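Long-range contact in cellobiose 2-epimerase (PDB 5ZHB), which catalyses the epimerization of cellobiose at carbon 2 of its reducing-end sugar, interconverting the glucose and mannose forms: residues 87-93 with 136-140. Residues are numbered along the deposited sequence; the frame is centred on the assembly and turned at random.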
loop_
_atom_site.group_PDB
_atom_site.type_symbol
_atom_site.label_atom_id
_atom_site.label_comp_id
_atom_site.label_asym_id
_atom_site.label_seq_id
_atom_site.Cartn_x
_atom_site.Cartn_y
_atom_site.Cartn_z
ATOM N N PHE A 87 -0.002 -13.749 13.245
ATOM C CA PHE A 87 0.566 -13.221 14.474
ATOM C C PHE A 87 1.337 -14.340 15.161
ATOM O O PHE A 87 0.849 -15.462 15.257
ATOM C CB PHE A 87 -0.505 -12.607 15.396
ATOM C CG PHE A 87 0.046 -11.766 16.547
ATOM C CD1 PHE A 87 0.427 -12.370 17.754
ATOM C CD2 PHE A 87 0.225 -10.382 16.432
ATOM C CE1 PHE A 87 0.945 -11.614 18.806
ATOM C CE2 PHE A 87 0.753 -9.624 17.487
ATOM C CZ PHE A 87 1.121 -10.239 18.660
ATOM N N ASP A 88 2.556 -14.027 15.609
ATOM C CA ASP A 88 3.398 -14.980 16.320
ATOM C C ASP A 88 3.088 -14.836 17.815
ATOM O O ASP A 88 3.532 -13.878 18.438
ATOM C CB ASP A 88 4.851 -14.645 16.051
ATOM C CG ASP A 88 5.881 -15.424 16.863
ATOM O OD1 ASP A 88 5.483 -16.261 17.748
ATOM O OD2 ASP A 88 7.073 -15.227 16.565
ATOM N N HIS A 89 2.283 -15.729 18.391
ATOM C CA HIS A 89 1.859 -15.512 19.773
ATOM C C HIS A 89 2.988 -15.709 20.784
ATOM O O HIS A 89 2.853 -15.253 21.919
ATOM C CB HIS A 89 0.615 -16.312 20.136
ATOM C CG HIS A 89 -0.564 -15.866 19.362
ATOM N ND1 HIS A 89 -1.383 -14.819 19.722
ATOM C CD2 HIS A 89 -1.016 -16.338 18.182
ATOM C CE1 HIS A 89 -2.322 -14.696 18.797
ATOM N NE2 HIS A 89 -2.117 -15.613 17.862
ATOM N N GLN A 90 4.095 -16.336 20.372
ATOM C CA GLN A 90 5.248 -16.481 21.247
ATOM C C GLN A 90 6.165 -15.248 21.216
ATOM O O GLN A 90 6.385 -14.626 22.254
ATOM C CB GLN A 90 5.966 -17.794 20.933
ATOM C CG GLN A 90 7.105 -18.044 21.916
ATOM C CD GLN A 90 7.696 -19.439 21.882
ATOM O OE1 GLN A 90 7.428 -20.245 20.988
ATOM N NE2 GLN A 90 8.551 -19.716 22.854
ATOM N N TYR A 91 6.741 -14.886 20.056
ATOM C CA TYR A 91 7.707 -13.796 20.020
ATOM C C TYR A 91 7.044 -12.479 19.593
ATOM O O TYR A 91 7.736 -11.463 19.567
ATOM C CB TYR A 91 8.917 -14.174 19.165
ATOM C CG TYR A 91 9.726 -15.308 19.790
ATOM C CD1 TYR A 91 10.364 -15.115 21.011
ATOM C CD2 TYR A 91 9.763 -16.587 19.229
ATOM C CE1 TYR A 91 11.063 -16.140 21.624
ATOM C CE2 TYR A 91 10.458 -17.625 19.837
ATOM C CZ TYR A 91 11.122 -17.391 21.028
ATOM O OH TYR A 91 11.811 -18.359 21.686
ATOM N N LYS A 92 5.745 -12.503 19.247
ATOM C CA LYS A 92 4.964 -11.305 18.911
ATOM C C LYS A 92 5.279 -10.774 17.497
ATOM O O LYS A 92 6.365 -10.958 16.946
ATOM C CB LYS A 92 5.122 -10.181 19.945
ATOM C CG LYS A 92 4.930 -10.591 21.419
ATOM C CD LYS A 92 3.652 -11.378 21.693
ATOM C CE LYS A 92 3.539 -11.865 23.125
ATOM N NZ LYS A 92 2.382 -12.762 23.220
ATOM N N GLY A 93 4.284 -10.091 16.928
ATOM C CA GLY A 93 4.378 -9.469 15.614
ATOM C C GLY A 93 3.995 -10.459 14.519
ATOM O O GLY A 93 3.767 -11.634 14.795
ATOM N N TYR A 136 -4.307 -5.247 19.502
ATOM C CA TYR A 136 -3.320 -5.853 18.618
ATOM C C TYR A 136 -2.577 -4.743 17.882
ATOM O O TYR A 136 -1.351 -4.769 17.814
ATOM C CB TYR A 136 -4.034 -6.845 17.706
ATOM C CG TYR A 136 -4.154 -8.266 18.239
ATOM C CD1 TYR A 136 -3.048 -8.950 18.731
ATOM C CD2 TYR A 136 -5.369 -8.944 18.204
ATOM C CE1 TYR A 136 -3.159 -10.256 19.193
ATOM C CE2 TYR A 136 -5.490 -10.255 18.651
ATOM C CZ TYR A 136 -4.380 -10.917 19.140
ATOM O OH TYR A 136 -4.470 -12.219 19.554
ATOM N N ALA A 137 -3.338 -3.741 17.390
ATOM C CA ALA A 137 -2.755 -2.623 16.653
ATOM C C ALA A 137 -1.747 -1.874 17.525
ATOM O O ALA A 137 -0.603 -1.616 17.117
ATOM C CB ALA A 137 -3.845 -1.699 16.147
ATOM N N LYS A 138 -2.150 -1.602 18.768
ATOM C CA LYS A 138 -1.271 -0.941 19.718
ATOM C C LYS A 138 -0.036 -1.781 20.021
ATOM O O LYS A 138 1.039 -1.213 20.144
ATOM C CB LYS A 138 -2.022 -0.543 20.991
ATOM C CG LYS A 138 -3.141 0.468 20.763
ATOM C CD LYS A 138 -3.713 1.052 22.047
ATOM C CE LYS A 138 -5.022 1.746 21.870
ATOM N NZ LYS A 138 -5.552 2.176 23.164
ATOM N N GLN A 139 -0.161 -3.109 20.163
ATOM C CA GLN A 139 1.031 -3.932 20.355
ATOM C C GLN A 139 2.028 -3.774 19.196
ATOM O O GLN A 139 3.234 -3.700 19.410
ATOM C CB GLN A 139 0.760 -5.429 20.491
ATOM C CG GLN A 139 0.030 -5.819 21.771
ATOM C CD GLN A 139 -0.190 -7.315 21.860
ATOM O OE1 GLN A 139 0.742 -8.102 21.637
ATOM N NE2 GLN A 139 -1.428 -7.705 22.146
ATOM N N LEU A 140 1.541 -3.809 17.951
ATOM C CA LEU A 140 2.429 -3.692 16.804
ATOM C C LEU A 140 3.072 -2.307 16.775
ATOM O O LEU A 140 4.249 -2.210 16.496
ATOM C CB LEU A 140 1.659 -3.987 15.514
ATOM C CG LEU A 140 1.015 -5.372 15.428
ATOM C CD1 LEU A 140 0.222 -5.583 14.142
ATOM C CD2 LEU A 140 2.099 -6.423 15.560
HETATM O O HOH W 1 0.184 -10.685 22.743
#
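CG of Phe87 is trans to the backbone N (chi1 -167°) and CG of Gln139 anti to its carbonyl carbon (chi1 -68°), which brings the Phe87 ring and helix 131-145 together. Tyr136 turns a ring edge to one face of Phe87, centroids 5.2 Å apart and planes at 55°, a tilted edge-to-face pair. Phe87 CE2 lies 4.0 Å from Leu140 CD2, which packs 3.8 Å from Gly93 CA. The backbone N of Gly93 lies toward the rim of the opposite face of Phe87, so loop and helix hold the ring between them. Tyr136 OH approaches the edge of the His89 imidazole, 3.4 Å from CE1; His89 NE2 is bonded to Thr83 O. The extended Gln139 side chain brings OE1 3.7 Å from Phe87 CZ, amide nearly perpendicular to the ring; Gln139 NE2 is hydrogen-bonded to Asp135 OD2. A water links Gln139 OE1 (2.9 Å) to Lys92 NZ, which also donates to His89 O. Asp88 OD1 accepts from Gln90 N in an Asx turn, extended by Tyr91 N to an Asx motif. The loop after helix 69-86 packs on helix 131-145, whose Tyr136 and Leu140 touch Leu121 of helix 111-128, as expected of the (alpha/alpha)6 barrel of the GlcNAc 2-epimerase family.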